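Local structure of arylalkylamine N-Acetyltransferase like 5b (Aedes aegypti, 4FD4) at residues 49-54 with 128-133; 60-65 with 148-153; 132-137 with 141-146. The protein probably transfers acyl groups, such as the acetyl of acetyl-CoA, to the amine of arylalkylamines such as serotonin and dopamine. One frame throughout, in Å; residues are numbered along the deposited sequence.

From the N terminus, helix 46-53 comes first, and strand 61-66 follows it. Contact 1 closes a loop of 73 residues by bringing that helix to the central strand 126-134. Contact 2 opens later, on strand 61-66, and closes a loop of 82 residues on helix 143-158, beyond strand 126-134, so contacts 1 and 2 cross. Contact 3 closes a loop of just three residues between strand 126-134 and helix 143-158 and nests inside the loop closed by contact 2; it shares Leu132 and Ala133 with contact 1. Together they tie helices to opposite faces of one mixed sheet: helix 46-53 on one face, helix 143-158 on the other.

Contact 1: residues 49-54 with 128-133; sequences ERFSLS and HVHILA
The classic beta bulge of strand 126-134, at His130 and Ile131, meets helix 46-53 through Phe51 and Ser52. Both bulge residues face Ile77 of the neighbouring strand, and in consequence both turn their side chains to the helix instead of alternating. His130 receives Phe51 in a T-shaped stack. The rim of the phenyl ring points at a face of the imidazole, with the ring centroids 5.3 Å apart and the planes at 77°. Phe51 CZ leads, 4.0 Å from His130 CE1, and sits near the rim of that face; His128 O lies over the opposite face. With CG anti to the backbone N (chi1 175°), the Phe51 ring reaches across to the strand. Phe55 and Trp101 add further aromatic neighbours. One residue on, the CD1 methyl of Ile131 lies 3.5 Å from Ser52 OG, a packing contact, while that hydroxyl is hydrogen-bonded to Tyr29 OH. Ser54 OG donates to Phe51 O at 2.6 Å. A glycerol, probably from the crystallisation liquor, lies near His130 and may mark a pocket. A bulge in this central strand is a hallmark of the GNAT fold, and in other GNAT enzymes it helps open the acyl-CoA cleft.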
ATOM      1  N   GLU A  49      -7.297   5.298   8.068  1.00 30.80           N
ATOM      2  CA  GLU A  49      -8.140   4.128   8.096  1.00 28.09           C
ATOM      3  C   GLU A  49      -9.281   4.203   7.078  1.00 28.85           C
ATOM      4  O   GLU A  49      -9.556   3.246   6.342  1.00 28.98           O
ATOM      5  CB  GLU A  49      -8.701   3.986   9.512  1.00 33.04           C
ATOM      6  CG  GLU A  49      -9.410   2.706   9.792  1.00 34.72           C
ATOM      7  CD  GLU A  49      -9.608   2.514  11.287  1.00 36.99           C
ATOM      8  OE1 GLU A  49      -8.626   2.173  11.989  1.00 36.75           O
ATOM      9  OE2 GLU A  49     -10.737   2.740  11.752  1.00 39.06           O
ATOM     10  N   ARG A  50      -9.953   5.345   7.027  1.00 24.04           N
ATOM     11  CA  ARG A  50     -11.040   5.518   6.077  1.00 25.37           C
ATOM     12  C   ARG A  50     -10.561   5.340   4.644  1.00 24.39           C
ATOM     13  O   ARG A  50     -11.261   4.735   3.814  1.00 27.15           O
ATOM     14  CB  ARG A  50     -11.694   6.893   6.230  1.00 28.62           C
ATOM     15  CG  ARG A  50     -12.923   7.076   5.351  1.00 34.92           C
ATOM     16  CD  ARG A  50     -13.671   8.366   5.665  1.00 41.45           C
ATOM     17  NE  ARG A  50     -12.813   9.531   5.492  1.00 48.55           N
ATOM     18  CZ  ARG A  50     -12.325  10.254   6.496  1.00 45.18           C
ATOM     19  NH1 ARG A  50     -12.627   9.938   7.753  1.00 47.51           N
ATOM     20  NH2 ARG A  50     -11.539  11.295   6.241  1.00 46.51           N
ATOM     21  N   PHE A  51      -9.387   5.888   4.344  1.00 25.34           N
ATOM     22  CA  PHE A  51      -8.820   5.706   3.011  1.00 22.78           C
ATOM     23  C   PHE A  51      -8.658   4.216   2.709  1.00 26.52           C
ATOM     24  O   PHE A  51      -9.131   3.724   1.686  1.00 22.80           O
ATOM     25  CB  PHE A  51      -7.464   6.393   2.892  1.00 24.56           C
ATOM     26  CG  PHE A  51      -6.765   6.143   1.561  1.00 25.51           C
ATOM     27  CD1 PHE A  51      -5.706   5.251   1.470  1.00 26.16           C
ATOM     28  CD2 PHE A  51      -7.176   6.806   0.413  1.00 34.93           C
ATOM     29  CE1 PHE A  51      -5.065   5.015   0.249  1.00 29.94           C
ATOM     30  CE2 PHE A  51      -6.538   6.585  -0.812  1.00 31.76           C
ATOM     31  CZ  PHE A  51      -5.485   5.689  -0.893  1.00 27.39           C
ATOM     32  N   SER A  52      -7.984   3.499   3.602  1.00 23.47           N
ATOM     33  CA  SER A  52      -7.734   2.086   3.348  1.00 24.13           C
ATOM     34  C   SER A  52      -9.017   1.260   3.202  1.00 23.10           C
ATOM     35  O   SER A  52      -9.115   0.405   2.323  1.00 26.63           O
ATOM     36  CB  SER A  52      -6.821   1.503   4.424  1.00 26.68           C
ATOM     37  OG  SER A  52      -5.595   2.209   4.445  1.00 32.12           O
ATOM     38  N   LEU A  53     -10.010   1.521   4.046  1.00 21.48           N
ATOM     39  CA  LEU A  53     -11.233   0.740   4.005  1.00 20.62           C
ATOM     40  C   LEU A  53     -12.128   1.115   2.824  1.00 26.40           C
ATOM     41  O   LEU A  53     -12.976   0.323   2.422  1.00 26.18           O
ATOM     42  CB  LEU A  53     -12.016   0.880   5.309  1.00 24.84           C
ATOM     43  CG  LEU A  53     -11.394   0.285   6.574  1.00 28.00           C
ATOM     44  CD1 LEU A  53     -12.309   0.590   7.765  1.00 30.82           C
ATOM     45  CD2 LEU A  53     -11.178  -1.220   6.456  1.00 26.38           C
ATOM     46  N   SER A  54     -11.957   2.317   2.276  1.00 22.49           N
ATOM     47  CA  SER A  54     -12.776   2.707   1.134  1.00 24.32           C
ATOM     48  C   SER A  54     -12.627   1.691  -0.011  1.00 27.75           C
ATOM     49  O   SER A  54     -13.466   1.638  -0.899  1.00 24.73           O
ATOM     50  CB  SER A  54     -12.426   4.115   0.641  1.00 26.62           C
ATOM     51  OG  SER A  54     -11.118   4.140   0.090  1.00 28.11           O
ATOM     52  N   HIS A 128      -2.608  -0.288  -8.452  1.00 21.89           N
ATOM     53  CA  HIS A 128      -1.585   0.049  -7.473  1.00 24.29           C
ATOM     54  C   HIS A 128      -1.837  -0.614  -6.126  1.00 24.17           C
ATOM     55  O   HIS A 128      -2.860  -0.367  -5.491  1.00 21.41           O
ATOM     56  CB  HIS A 128      -1.519   1.562  -7.302  1.00 23.77           C
ATOM     57  CG  HIS A 128      -0.359   2.021  -6.485  1.00 27.45           C
ATOM     58  ND1 HIS A 128       0.933   2.013  -6.960  1.00 24.83           N
ATOM     59  CD2 HIS A 128      -0.293   2.512  -5.222  1.00 27.59           C
ATOM     60  CE1 HIS A 128       1.746   2.473  -6.030  1.00 29.00           C
ATOM     61  NE2 HIS A 128       1.026   2.781  -4.961  1.00 33.53           N
ATOM     62  N   VAL A 129      -0.917  -1.477  -5.709  1.00 22.45           N
ATOM     63  CA  VAL A 129      -0.988  -2.067  -4.387  1.00 23.84           C
ATOM     64  C   VAL A 129      -0.573  -1.023  -3.357  1.00 23.18           C
ATOM     65  O   VAL A 129       0.585  -0.586  -3.333  1.00 24.68           O
ATOM     66  CB  VAL A 129      -0.085  -3.324  -4.249  1.00 25.65           C
ATOM     67  CG1 VAL A 129      -0.232  -3.918  -2.854  1.00 20.34           C
ATOM     68  CG2 VAL A 129      -0.455  -4.366  -5.289  1.00 22.48           C
ATOM     69  N   HIS A 130      -1.525  -0.624  -2.519  1.00 22.47           N
ATOM     70  CA  HIS A 130      -1.276   0.334  -1.437  1.00 26.48           C
ATOM     71  C   HIS A 130      -0.761  -0.381  -0.188  1.00 29.92           C
ATOM     72  O   HIS A 130       0.103   0.138   0.522  1.00 26.62           O
ATOM     73  CB  HIS A 130      -2.563   1.066  -1.040  1.00 27.46           C
ATOM     74  CG  HIS A 130      -3.158   1.914  -2.132  1.00 29.94           C
ATOM     75  ND1 HIS A 130      -2.564   3.063  -2.586  1.00 32.64           N
ATOM     76  CD2 HIS A 130      -4.322   1.781  -2.818  1.00 29.43           C
ATOM     77  CE1 HIS A 130      -3.328   3.612  -3.526  1.00 27.05           C
ATOM     78  NE2 HIS A 130      -4.391   2.850  -3.688  1.00 29.49           N
ATOM     79  N   ILE A 131      -1.331  -1.552   0.097  1.00 21.08           N
ATOM     80  CA  ILE A 131      -1.000  -2.293   1.324  1.00 23.71           C
ATOM     81  C   ILE A 131      -0.737  -3.780   1.029  1.00 23.76           C
ATOM     82  O   ILE A 131      -1.461  -4.407   0.261  1.00 23.29           O
ATOM     83  CB  ILE A 131      -2.150  -2.194   2.362  1.00 24.42           C
ATOM     84  CG1 ILE A 131      -2.322  -0.753   2.856  1.00 29.60           C
ATOM     85  CG2 ILE A 131      -1.919  -3.144   3.543  1.00 25.44           C
ATOM     86  CD1 ILE A 131      -3.554  -0.537   3.731  1.00 26.95           C
ATOM     87  N   LEU A 132       0.309  -4.337   1.629  1.00 21.22           N
ATOM     88  CA  LEU A 132       0.548  -5.783   1.588  1.00 20.98           C
ATOM     89  C   LEU A 132       1.082  -6.149   2.968  1.00 25.14           C
ATOM     90  O   LEU A 132       2.181  -5.732   3.331  1.00 24.96           O
ATOM     91  CB  LEU A 132       1.591  -6.121   0.522  1.00 24.90           C
ATOM     92  CG  LEU A 132       2.085  -7.569   0.362  1.00 30.59           C
ATOM     93  CD1 LEU A 132       0.947  -8.493  -0.007  1.00 27.97           C
ATOM     94  CD2 LEU A 132       3.189  -7.654  -0.686  1.00 31.33           C
ATOM     95  N   ALA A 133       0.296  -6.885   3.746  1.00 21.52           N
ATOM     96  CA  ALA A 133       0.673  -7.195   5.126  1.00 27.90           C
ATOM     97  C   ALA A 133       0.349  -8.639   5.504  1.00 25.97           C
ATOM     98  O   ALA A 133      -0.750  -9.138   5.252  1.00 23.88           O
ATOM     99  CB  ALA A 133       0.016  -6.223   6.094  1.00 25.89           C
TER

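Contact 2: residues 60-65 with 148-153; sequences TVVVAE and LQFQMD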
ATOM      1  N   THR A  60     -11.379  -4.784  -4.249  1.00 23.42           N
ATOM      2  CA  THR A  60      -9.937  -4.911  -4.500  1.00 22.82           C
ATOM      3  C   THR A  60      -9.123  -5.052  -3.197  1.00 22.28           C
ATOM      4  O   THR A  60      -7.923  -4.739  -3.139  1.00 20.76           O
ATOM      5  CB  THR A  60      -9.427  -3.759  -5.380  1.00 23.59           C
ATOM      6  OG1 THR A  60      -9.720  -2.512  -4.744  1.00 23.89           O
ATOM      7  CG2 THR A  60     -10.126  -3.789  -6.731  1.00 24.89           C
ATOM      8  N   VAL A  61      -9.805  -5.516  -2.153  1.00 20.02           N
ATOM      9  CA  VAL A  61      -9.161  -5.879  -0.899  1.00 19.22           C
ATOM     10  C   VAL A  61      -9.116  -7.394  -0.814  1.00 18.84           C
ATOM     11  O   VAL A  61     -10.153  -8.059  -0.839  1.00 19.29           O
ATOM     12  CB  VAL A  61      -9.892  -5.271   0.318  1.00 20.89           C
ATOM     13  CG1 VAL A  61      -9.349  -5.835   1.614  1.00 19.35           C
ATOM     14  CG2 VAL A  61      -9.746  -3.752   0.303  1.00 21.31           C
ATOM     15  N   VAL A  62      -7.906  -7.938  -0.761  1.00 20.91           N
ATOM     16  CA  VAL A  62      -7.732  -9.380  -0.712  1.00 20.55           C
ATOM     17  C   VAL A  62      -7.280  -9.776   0.688  1.00 25.33           C
ATOM     18  O   VAL A  62      -6.412  -9.134   1.273  1.00 21.27           O
ATOM     19  CB  VAL A  62      -6.678  -9.888  -1.711  1.00 21.23           C
ATOM     20  CG1 VAL A  62      -6.523 -11.408  -1.583  1.00 18.17           C
ATOM     21  CG2 VAL A  62      -7.043  -9.510  -3.138  1.00 24.47           C
ATOM     22  N   VAL A  63      -7.868 -10.842   1.218  1.00 21.50           N
ATOM     23  CA  VAL A  63      -7.517 -11.297   2.537  1.00 25.25           C
ATOM     24  C   VAL A  63      -7.039 -12.730   2.449  1.00 23.33           C
ATOM     25  O   VAL A  63      -7.444 -13.500   1.550  1.00 22.65           O
ATOM     26  CB  VAL A  63      -8.687 -11.186   3.519  1.00 24.03           C
ATOM     27  CG1 VAL A  63      -8.990  -9.715   3.841  1.00 25.01           C
ATOM     28  CG2 VAL A  63      -9.912 -11.884   2.951  1.00 24.26           C
ATOM     29  N   ALA A  64      -6.134 -13.043   3.363  1.00 24.59           N
ATOM     30  CA  ALA A  64      -5.697 -14.412   3.607  1.00 25.64           C
ATOM     31  C   ALA A  64      -6.308 -14.775   4.954  1.00 24.69           C
ATOM     32  O   ALA A  64      -6.108 -14.069   5.967  1.00 27.93           O
ATOM     33  CB  ALA A  64      -4.182 -14.491   3.664  1.00 24.35           C
ATOM     34  N   GLU A  65      -7.061 -15.872   4.945  1.00 26.21           N
ATOM     35  CA  GLU A  65      -7.909 -16.276   6.056  1.00 30.42           C
ATOM     36  C   GLU A  65      -7.525 -17.678   6.533  1.00 33.92           C
ATOM     37  O   GLU A  65      -7.273 -18.575   5.728  1.00 26.86           O
ATOM     38  CB  GLU A  65      -9.362 -16.280   5.568  1.00 32.19           C
ATOM     39  CG  GLU A  65     -10.425 -16.701   6.566  1.00 41.46           C
ATOM     40  CD  GLU A  65     -11.829 -16.678   5.950  1.00 42.89           C
ATOM     41  OE1 GLU A  65     -12.796 -16.320   6.659  1.00 44.68           O
ATOM     42  OE2 GLU A  65     -11.964 -17.014   4.751  1.00 38.14           O
ATOM     43  N   LEU A 148       0.327 -11.094  -3.171  1.00 23.80           N
ATOM     44  CA  LEU A 148       0.739 -10.266  -4.302  1.00 26.44           C
ATOM     45  C   LEU A 148       0.351 -10.928  -5.613  1.00 23.40           C
ATOM     46  O   LEU A 148      -0.102 -10.270  -6.544  1.00 23.50           O
ATOM     47  CB  LEU A 148       2.255 -10.028  -4.272  1.00 26.62           C
ATOM     48  CG  LEU A 148       2.873  -8.706  -4.752  1.00 33.47           C
ATOM     49  CD1 LEU A 148       4.185  -8.954  -5.496  1.00 32.47           C
ATOM     50  CD2 LEU A 148       1.934  -7.830  -5.579  1.00 23.56           C
ATOM     51  N   GLN A 149       0.544 -12.235  -5.702  1.00 25.69           N
ATOM     52  CA  GLN A 149       0.184 -12.942  -6.929  1.00 26.25           C
ATOM     53  C   GLN A 149      -1.315 -12.866  -7.144  1.00 24.68           C
ATOM     54  O   GLN A 149      -1.778 -12.759  -8.274  1.00 26.42           O
ATOM     55  CB  GLN A 149       0.595 -14.410  -6.884  1.00 24.76           C
ATOM     56  CG  GLN A 149       0.243 -15.133  -8.185  1.00 25.33           C
ATOM     57  CD  GLN A 149       1.129 -14.660  -9.318  1.00 29.24           C
ATOM     58  OE1 GLN A 149       2.350 -14.745  -9.223  1.00 30.51           O
ATOM     59  NE2 GLN A 149       0.526 -14.113 -10.370  1.00 32.07           N
ATOM     60  N   PHE A 150      -2.074 -12.955  -6.060  1.00 24.11           N
ATOM     61  CA  PHE A 150      -3.523 -12.884  -6.170  1.00 24.11           C
ATOM     62  C   PHE A 150      -3.879 -11.503  -6.731  1.00 21.55           C
ATOM     63  O   PHE A 150      -4.705 -11.397  -7.641  1.00 21.47           O
ATOM     64  CB  PHE A 150      -4.200 -13.184  -4.818  1.00 19.97           C
ATOM     65  CG  PHE A 150      -5.713 -13.317  -4.889  1.00 22.82           C
ATOM     66  CD1 PHE A 150      -6.339 -14.527  -4.594  1.00 22.60           C
ATOM     67  CD2 PHE A 150      -6.511 -12.223  -5.240  1.00 21.19           C
ATOM     68  CE1 PHE A 150      -7.741 -14.661  -4.658  1.00 24.18           C
ATOM     69  CE2 PHE A 150      -7.915 -12.344  -5.298  1.00 20.55           C
ATOM     70  CZ  PHE A 150      -8.525 -13.557  -5.004  1.00 21.12           C
ATOM     71  N   GLN A 151      -3.233 -10.452  -6.226  1.00 20.80           N
ATOM     72  CA  GLN A 151      -3.523  -9.097  -6.725  1.00 20.12           C
ATOM     73  C   GLN A 151      -3.146  -8.959  -8.210  1.00 20.37           C
ATOM     74  O   GLN A 151      -3.857  -8.321  -8.990  1.00 21.88           O
ATOM     75  CB  GLN A 151      -2.826  -8.031  -5.866  1.00 19.86           C
ATOM     76  CG  GLN A 151      -3.455  -7.811  -4.474  1.00 21.95           C
ATOM     77  CD  GLN A 151      -4.750  -6.996  -4.513  1.00 20.51           C
ATOM     78  OE1 GLN A 151      -5.446  -6.962  -5.531  1.00 22.18           O
ATOM     79  NE2 GLN A 151      -5.072  -6.330  -3.397  1.00 19.52           N
ATOM     80  N   MET A 152      -2.026  -9.557  -8.603  1.00 20.54           N
ATOM     81  CA  MET A 152      -1.646  -9.560 -10.020  1.00 27.09           C
ATOM     82  C   MET A 152      -2.692 -10.258 -10.898  1.00 24.22           C
ATOM     83  O   MET A 152      -3.115  -9.726 -11.918  1.00 27.39           O
ATOM     84  CB  MET A 152      -0.287 -10.231 -10.216  1.00 26.50           C
ATOM     85  CG  MET A 152       0.905  -9.398  -9.780  1.00 30.47           C
ATOM     86  SD  MET A 152       2.433 -10.380  -9.735  1.00 33.96           S
ATOM     87  CE  MET A 152       3.656  -9.072  -9.595  1.00 40.87           C
ATOM     88  N   ASP A 153      -3.095 -11.458 -10.491  1.00 27.32           N
ATOM     89  CA  ASP A 153      -4.062 -12.254 -11.244  1.00 26.74           C
ATOM     90  C   ASP A 153      -5.393 -11.536 -11.370  1.00 26.72           C
ATOM     91  O   ASP A 153      -6.020 -11.518 -12.434  1.00 24.84           O
ATOM     92  CB  ASP A 153      -4.272 -13.611 -10.552  1.00 26.69           C
ATOM     93  CG  ASP A 153      -3.024 -14.473 -10.576  1.00 33.16           C
ATOM     94  OD1 ASP A 153      -2.114 -14.165 -11.374  1.00 34.54           O
ATOM     95  OD2 ASP A 153      -2.950 -15.453  -9.800  1.00 35.69           O
TER
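Val62 straddles the rim of the Phe150 ring, one methyl over a face and the other near the ring carbons CD2 and CE2. CG1 stands over the face in a CH-pi contact, 4.0 Å from the ring centroid and 20° off the ring normal, though displaced toward the CD2 side. CG2 approaches the same rim, 3.5 Å from Phe150 CD2, and also touches the amide of Gln151, 3.7 Å from Gln151 CD. One valine thus touches two successive side chains of the helix. Phe150 also packs on Leu9 and Val11 of strand 7-11. This is helix-on-sheet packing in the GNAT fold: helix 143-158 lies on one face of the sheet and here reaches strand 61-66. Gln151 is directed differently. Its chain bends at chi2 (-76°), bringing the amide alongside Val62 to Thr60, just before the strand, where NE2 donates to Thr60 O at 3.3 Å. The bond is nearly straight at hydrogen, and the oxygen lies in the amide plane of Gln151, but the donor stands well above the carbonyl plane of Thr60. NE2 is also hydrogen-bonded to Ser76 OG and OE1 to Tyr127 OH, so this buried amide is held at both ends and its rotation fixed. Elsewhere on the helix, Gln149 NE2 bonds Asp153 OD1 at 2.8 Å, one turn on.

Contact 3: residues 132-137 with 141-146; sequences LAVDPT and HSLGQR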
ATOM      1  N   LEU A 132       0.309  -4.337   1.629  1.00 21.22           N
ATOM      2  CA  LEU A 132       0.548  -5.783   1.588  1.00 20.98           C
ATOM      3  C   LEU A 132       1.082  -6.149   2.968  1.00 25.14           C
ATOM      4  O   LEU A 132       2.181  -5.732   3.331  1.00 24.96           O
ATOM      5  CB  LEU A 132       1.591  -6.121   0.522  1.00 24.90           C
ATOM      6  CG  LEU A 132       2.085  -7.569   0.362  1.00 30.59           C
ATOM      7  CD1 LEU A 132       0.947  -8.493  -0.007  1.00 27.97           C
ATOM      8  CD2 LEU A 132       3.189  -7.654  -0.686  1.00 31.33           C
ATOM      9  N   ALA A 133       0.296  -6.885   3.746  1.00 21.52           N
ATOM     10  CA  ALA A 133       0.673  -7.195   5.126  1.00 27.90           C
ATOM     11  C   ALA A 133       0.349  -8.639   5.504  1.00 25.97           C
ATOM     12  O   ALA A 133      -0.750  -9.138   5.252  1.00 23.88           O
ATOM     13  CB  ALA A 133       0.016  -6.223   6.094  1.00 25.89           C
ATOM     14  N   VAL A 134       1.322  -9.301   6.113  1.00 24.40           N
ATOM     15  CA  VAL A 134       1.188 -10.697   6.483  1.00 23.75           C
ATOM     16  C   VAL A 134       1.507 -10.818   7.963  1.00 21.72           C
ATOM     17  O   VAL A 134       2.476 -10.229   8.445  1.00 21.35           O
ATOM     18  CB  VAL A 134       2.164 -11.566   5.664  1.00 27.24           C
ATOM     19  CG1 VAL A 134       2.189 -13.000   6.177  1.00 29.55           C
ATOM     20  CG2 VAL A 134       1.784 -11.538   4.184  1.00 29.90           C
ATOM     21  N   ASP A 135       0.685 -11.561   8.688  1.00 22.02           N
ATOM     22  CA  ASP A 135       0.988 -11.866  10.087  1.00 24.68           C
ATOM     23  C   ASP A 135       2.325 -12.621  10.143  1.00 21.02           C
ATOM     24  O   ASP A 135       2.449 -13.695   9.566  1.00 23.38           O
ATOM     25  CB  ASP A 135      -0.131 -12.723  10.663  1.00 24.69           C
ATOM     26  CG  ASP A 135       0.028 -12.980  12.146  1.00 29.37           C
ATOM     27  OD1 ASP A 135      -1.014 -13.011  12.831  1.00 30.64           O
ATOM     28  OD2 ASP A 135       1.179 -13.179  12.616  1.00 24.05           O
ATOM     29  N   PRO A 136       3.338 -12.047  10.814  1.00 24.77           N
ATOM     30  CA  PRO A 136       4.675 -12.657  10.748  1.00 25.12           C
ATOM     31  C   PRO A 136       4.798 -14.023  11.431  1.00 29.45           C
ATOM     32  O   PRO A 136       5.809 -14.707  11.203  1.00 29.63           O
ATOM     33  CB  PRO A 136       5.578 -11.623  11.440  1.00 24.13           C
ATOM     34  CG  PRO A 136       4.679 -10.831  12.306  1.00 28.49           C
ATOM     35  CD  PRO A 136       3.331 -10.812  11.623  1.00 29.70           C
ATOM     36  N   THR A 137       3.800 -14.412  12.226  1.00 24.57           N
ATOM     37  CA  THR A 137       3.800 -15.734  12.857  1.00 28.78           C
ATOM     38  C   THR A 137       3.286 -16.833  11.932  1.00 33.91           C
ATOM     39  O   THR A 137       3.339 -18.019  12.280  1.00 34.01           O
ATOM     40  CB  THR A 137       2.986 -15.768  14.176  1.00 27.54           C
ATOM     41  OG1 THR A 137       1.584 -15.684  13.882  1.00 34.38           O
ATOM     42  CG2 THR A 137       3.415 -14.618  15.106  1.00 27.77           C
ATOM     43  N   HIS A 141       4.409 -20.373   4.495  1.00 34.12           N
ATOM     44  CA  HIS A 141       3.225 -20.643   3.677  1.00 34.28           C
ATOM     45  C   HIS A 141       3.102 -19.771   2.436  1.00 33.63           C
ATOM     46  O   HIS A 141       2.023 -19.687   1.850  1.00 35.76           O
ATOM     47  CB  HIS A 141       1.946 -20.498   4.509  1.00 38.15           C
ATOM     48  CG  HIS A 141       1.797 -21.542   5.567  1.00 44.87           C
ATOM     49  ND1 HIS A 141       1.337 -21.254   6.835  1.00 47.57           N
ATOM     50  CD2 HIS A 141       2.050 -22.872   5.548  1.00 47.04           C
ATOM     51  CE1 HIS A 141       1.310 -22.366   7.551  1.00 53.47           C
ATOM     52  NE2 HIS A 141       1.742 -23.361   6.794  1.00 51.08           N
ATOM     53  N   SER A 142       4.186 -19.108   2.054  1.00 28.64           N
ATOM     54  CA  SER A 142       4.194 -18.271   0.854  1.00 34.22           C
ATOM     55  C   SER A 142       3.098 -17.206   0.881  1.00 30.81           C
ATOM     56  O   SER A 142       2.564 -16.853  -0.166  1.00 26.84           O
ATOM     57  CB  SER A 142       4.035 -19.126  -0.412  1.00 32.58           C
ATOM     58  OG  SER A 142       4.721 -20.358  -0.304  1.00 31.36           O
ATOM     59  N   LEU A 143       2.769 -16.688   2.064  1.00 29.92           N
ATOM     60  CA  LEU A 143       1.608 -15.798   2.195  1.00 30.92           C
ATOM     61  C   LEU A 143       1.762 -14.480   1.452  1.00 28.18           C
ATOM     62  O   LEU A 143       0.851 -14.052   0.746  1.00 30.48           O
ATOM     63  CB  LEU A 143       1.269 -15.527   3.666  1.00 32.78           C
ATOM     64  CG  LEU A 143       0.232 -16.445   4.310  1.00 35.38           C
ATOM     65  CD1 LEU A 143      -0.334 -15.773   5.560  1.00 35.88           C
ATOM     66  CD2 LEU A 143      -0.889 -16.775   3.321  1.00 40.38           C
ATOM     67  N   GLY A 144       2.904 -13.822   1.632  1.00 25.24           N
ATOM     68  CA  GLY A 144       3.163 -12.569   0.947  1.00 27.27           C
ATOM     69  C   GLY A 144       3.102 -12.775  -0.547  1.00 31.41           C
ATOM     70  O   GLY A 144       2.447 -12.008  -1.279  1.00 25.00           O
ATOM     71  N   GLN A 145       3.773 -13.827  -1.014  1.00 30.54           N
ATOM     72  CA  GLN A 145       3.820 -14.078  -2.449  1.00 27.47           C
ATOM     73  C   GLN A 145       2.433 -14.425  -2.972  1.00 26.98           C
ATOM     74  O   GLN A 145       2.066 -14.008  -4.067  1.00 30.95           O
ATOM     75  CB  GLN A 145       4.832 -15.176  -2.806  1.00 27.97           C
ATOM     76  CG  GLN A 145       4.889 -15.492  -4.306  1.00 31.10           C
ATOM     77  CD  GLN A 145       5.865 -16.615  -4.656  1.00 42.41           C
ATOM     78  OE1 GLN A 145       6.608 -17.102  -3.799  1.00 35.28           O
ATOM     79  NE2 GLN A 145       5.868 -17.024  -5.928  1.00 35.31           N
ATOM     80  N   ARG A 146       1.654 -15.174  -2.194  1.00 24.93           N
ATOM     81  CA  ARG A 146       0.297 -15.538  -2.626  1.00 30.49           C
ATOM     82  C   ARG A 146      -0.654 -14.345  -2.662  1.00 26.47           C
ATOM     83  O   ARG A 146      -1.503 -14.251  -3.558  1.00 24.40           O
ATOM     84  CB  ARG A 146      -0.271 -16.669  -1.772  1.00 29.13           C
ATOM     85  CG  ARG A 146       0.355 -18.027  -2.077  1.00 28.82           C
ATOM     86  CD  ARG A 146       0.017 -19.024  -0.992  1.00 32.16           C
ATOM     87  NE  ARG A 146      -1.386 -19.414  -1.002  1.00 31.21           N
ATOM     88  CZ  ARG A 146      -1.964 -20.130  -0.040  1.00 40.98           C
ATOM     89  NH1 ARG A 146      -1.249 -20.536   1.006  1.00 43.59           N
ATOM     90  NH2 ARG A 146      -3.249 -20.439  -0.125  1.00 36.44           N
TER
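In the beta-alpha-beta unit formed by strand 126-134, helix 143-158 and strand 162-167, Val134 at the end of the first strand packs on Leu143 and Gly144 in the first turn of the helix. The connection and the first helical turn, from Arg139 to Gly144, match in position the GNAT loop that binds the pyrophosphate of acyl-CoA, and probably do so here. Val134 spreads its two methyls over the helix start. CG1, anti to the backbone N (chi1 172°), meets Leu143 at CB, 3.7 Å away, and at CD1. CG2 turns to the glycine and rests 3.6 Å from Gly144 N. Val134 CA and Gly144 CA, 6.2 Å apart, are the nearest such pair across the contact. Two residues earlier on the same strand face, Leu132 lays CD1 4.0 Å from Gly144 O, and both Leu132 and Val134 continue onto Leu147. Ala133, between them, faces helix 17-28. Beyond the strand the chain folds into an Asx turn at Asp135, whose OD1 forms a salt bridge with Arg26. The other oxygen, OD2, takes two donors: Thr137 N at 2.9 Å on the anti side, tilted somewhat from the carboxylate plane, and Thr137 OG1 from above that plane, at 2.8 Å.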